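Local coordinates for protein glucosamine kinase (Streptacidiphilus jiangxiensis, PDB 6HWJ) that catalyses the magnesium-dependent transfer of phosphate from ATP to D-glucosamine, yielding D-glucosamine 6-phosphate, and acts more weakly on glucose, at residues A[195-200]-A[304-309]. Sequence-based numbering, arbitrary orientation.
With MG (magnesium ion), chain C.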
loop_
_atom_site.group_PDB
_atom_site.type_symbol
_atom_site.label_atom_id
_atom_site.label_comp_id
_atom_site.label_asym_id
_atom_site.label_seq_id
_atom_site.Cartn_x
_atom_site.Cartn_y
_atom_site.Cartn_z
ATOM N N TRP A 195 -8.951 -8.214 -6.952
ATOM C CA TRP A 195 -8.597 -9.506 -7.556
ATOM C C TRP A 195 -9.733 -10.508 -7.423
ATOM O O TRP A 195 -9.690 -11.559 -8.071
ATOM C CB TRP A 195 -7.290 -10.027 -6.949
ATOM C CG TRP A 195 -6.108 -9.372 -7.611
ATOM C CD1 TRP A 195 -5.190 -8.534 -7.036
ATOM C CD2 TRP A 195 -5.741 -9.486 -8.992
ATOM N NE1 TRP A 195 -4.261 -8.129 -7.980
ATOM C CE2 TRP A 195 -4.581 -8.699 -9.187
ATOM C CE3 TRP A 195 -6.270 -10.188 -10.079
ATOM C CZ2 TRP A 195 -3.957 -8.593 -10.423
ATOM C CZ3 TRP A 195 -5.639 -10.078 -11.313
ATOM C CH2 TRP A 195 -4.503 -9.284 -11.470
ATOM N N ASP A 196 -10.740 -10.203 -6.597
ATOM C CA ASP A 196 -12.006 -10.923 -6.613
ATOM C C ASP A 196 -13.037 -10.225 -7.510
ATOM O O ASP A 196 -13.516 -10.818 -8.476
ATOM C CB ASP A 196 -12.553 -11.084 -5.193
ATOM C CG ASP A 196 -11.722 -12.035 -4.357
ATOM O OD1 ASP A 196 -11.411 -13.138 -4.854
ATOM O OD2 ASP A 196 -11.366 -11.678 -3.215
ATOM N N TRP A 197 -13.370 -8.962 -7.206
ATOM C CA TRP A 197 -14.538 -8.357 -7.843
ATOM C C TRP A 197 -14.280 -7.930 -9.276
ATOM O O TRP A 197 -15.199 -8.000 -10.090
ATOM C CB TRP A 197 -15.074 -7.157 -7.047
ATOM C CG TRP A 197 -14.166 -5.974 -6.835
ATOM C CD1 TRP A 197 -13.518 -5.642 -5.676
ATOM C CD2 TRP A 197 -13.848 -4.938 -7.774
ATOM N NE1 TRP A 197 -12.798 -4.479 -5.852
ATOM C CE2 TRP A 197 -12.984 -4.035 -7.134
ATOM C CE3 TRP A 197 -14.192 -4.703 -9.107
ATOM C CZ2 TRP A 197 -12.469 -2.908 -7.780
ATOM C CZ3 TRP A 197 -13.669 -3.596 -9.740
ATOM C CH2 TRP A 197 -12.815 -2.719 -9.073
ATOM N N ALA A 198 -13.049 -7.506 -9.611
ATOM C CA ALA A 198 -12.780 -7.115 -10.982
ATOM C C ALA A 198 -12.719 -8.330 -11.896
ATOM O O ALA A 198 -13.221 -8.289 -13.022
ATOM C CB ALA A 198 -11.482 -6.305 -11.072
ATOM N N VAL A 199 -12.097 -9.417 -11.432
ATOM C CA VAL A 199 -12.094 -10.654 -12.193
ATOM C C VAL A 199 -13.525 -11.140 -12.405
ATOM O O VAL A 199 -13.880 -11.615 -13.482
ATOM C CB VAL A 199 -11.236 -11.715 -11.480
ATOM C CG1 VAL A 199 -11.451 -13.089 -12.076
ATOM C CG2 VAL A 199 -9.732 -11.319 -11.551
ATOM N N ASP A 200 -14.364 -11.033 -11.379
ATOM C CA ASP A 200 -15.749 -11.467 -11.535
ATOM C C ASP A 200 -16.508 -10.603 -12.546
ATOM O O ASP A 200 -17.259 -11.134 -13.378
ATOM C CB ASP A 200 -16.455 -11.455 -10.180
ATOM C CG ASP A 200 -17.833 -12.075 -10.257
ATOM O OD1 ASP A 200 -17.903 -13.285 -10.528
ATOM O OD2 ASP A 200 -18.833 -11.352 -10.077
ATOM N N GLY A 304 -5.910 -4.994 -6.429
ATOM C CA GLY A 304 -5.925 -5.680 -5.143
ATOM C C GLY A 304 -5.968 -4.757 -3.948
ATOM O O GLY A 304 -6.197 -5.239 -2.838
ATOM N N GLN A 305 -5.717 -3.460 -4.142
ATOM C CA GLN A 305 -5.754 -2.487 -3.062
ATOM C C GLN A 305 -7.101 -1.775 -2.998
ATOM O O GLN A 305 -7.254 -0.825 -2.227
ATOM C CB GLN A 305 -4.654 -1.442 -3.225
ATOM C CG GLN A 305 -3.261 -1.994 -3.539
ATOM C CD GLN A 305 -2.639 -2.723 -2.371
ATOM O OE1 GLN A 305 -3.335 -3.348 -1.556
ATOM N NE2 GLN A 305 -1.303 -2.640 -2.266
ATOM N N ILE A 306 -8.064 -2.182 -3.824
ATOM C CA ILE A 306 -9.377 -1.531 -3.873
ATOM C C ILE A 306 -10.424 -2.516 -3.381
ATOM O O ILE A 306 -10.663 -3.555 -4.016
ATOM C CB ILE A 306 -9.727 -1.032 -5.287
ATOM C CG1 ILE A 306 -8.592 -0.177 -5.871
ATOM C CG2 ILE A 306 -11.042 -0.240 -5.233
ATOM C CD1 ILE A 306 -8.371 1.161 -5.180
ATOM N N LEU A 307 -11.066 -2.175 -2.270
ATOM C CA LEU A 307 -12.214 -2.914 -1.778
ATOM C C LEU A 307 -13.491 -2.360 -2.405
ATOM O O LEU A 307 -13.611 -1.150 -2.610
ATOM C CB LEU A 307 -12.291 -2.813 -0.264
ATOM C CG LEU A 307 -10.994 -3.183 0.462
ATOM C CD1 LEU A 307 -11.136 -2.922 1.959
ATOM C CD2 LEU A 307 -10.609 -4.619 0.206
ATOM N N ARG A 308 -14.440 -3.253 -2.715
ATOM C CA ARG A 308 -15.733 -2.853 -3.252
ATOM C C ARG A 308 -16.846 -3.597 -2.534
ATOM O O ARG A 308 -16.774 -4.818 -2.380
ATOM C CB ARG A 308 -15.826 -3.121 -4.763
ATOM C CG ARG A 308 -17.041 -2.490 -5.386
ATOM C CD ARG A 308 -17.097 -2.683 -6.876
ATOM N NE ARG A 308 -17.543 -4.012 -7.261
ATOM C CZ ARG A 308 -17.663 -4.419 -8.523
ATOM N NH1 ARG A 308 -18.069 -5.644 -8.784
ATOM N NH2 ARG A 308 -17.388 -3.587 -9.519
ATOM N N ALA A 309 -17.862 -2.861 -2.086
ATOM C CA ALA A 309 -19.076 -3.453 -1.537
ATOM C C ALA A 309 -20.247 -2.504 -1.759
ATOM O O ALA A 309 -20.148 -1.311 -1.466
ATOM C CB ALA A 309 -18.913 -3.750 -0.035
HETATM MG MG MG C . -2.626 -4.810 -0.254
HETATM O O HOH W 1 -3.950 -6.175 -1.382
HETATM O O HOH W 2 -4.337 -4.567 0.835
HETATM O O HOH W 3 -2.528 -6.490 1.117
#
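At the edge of the magnesium site of this kinase, Trp197 and Trp195 of helix 194-207 meet the chain that runs from metal ligand Gln305 into strand 306-309. With CG between the backbone N and the carbonyl carbon (chi1 61°), the Trp197 indole reaches the strand, and its NE1 donates to Ile306 O at 3.0 Å, nearly straight (161°) and from above the carbonyl plane. One indole face takes Arg308 CB, a CH-pi contact 3.6 Å from the five-membered ring centroid; Ala198 CB lies against the opposite face. The Arg308 guanidinium has the rim atom Trp197 CE3 over one of its faces, 3.4 Å from Arg308 NH2, with the two planes 24° apart. Asp201 and Tyr313 hold that NH2 by salt bridge and hydrogen bond. Trp197 CZ2 also touches Ile306 CG2 (4.0 Å). Nearer the metal, Trp195 CD1 packs on Gly304 CA at 3.5 Å. Gly304 O accepts from a magnesium-bound water (2.8 Å), while Gln305 OE1 binds the ion directly at 2.1 Å, with Asp317 as fellow ligand. Strand 306-309 runs between strands 192-193 and 312-315; Pro218 and Leu222 of helix 212-234 pack on Trp197, and helix 335-356 touches Trp195 and Ile306.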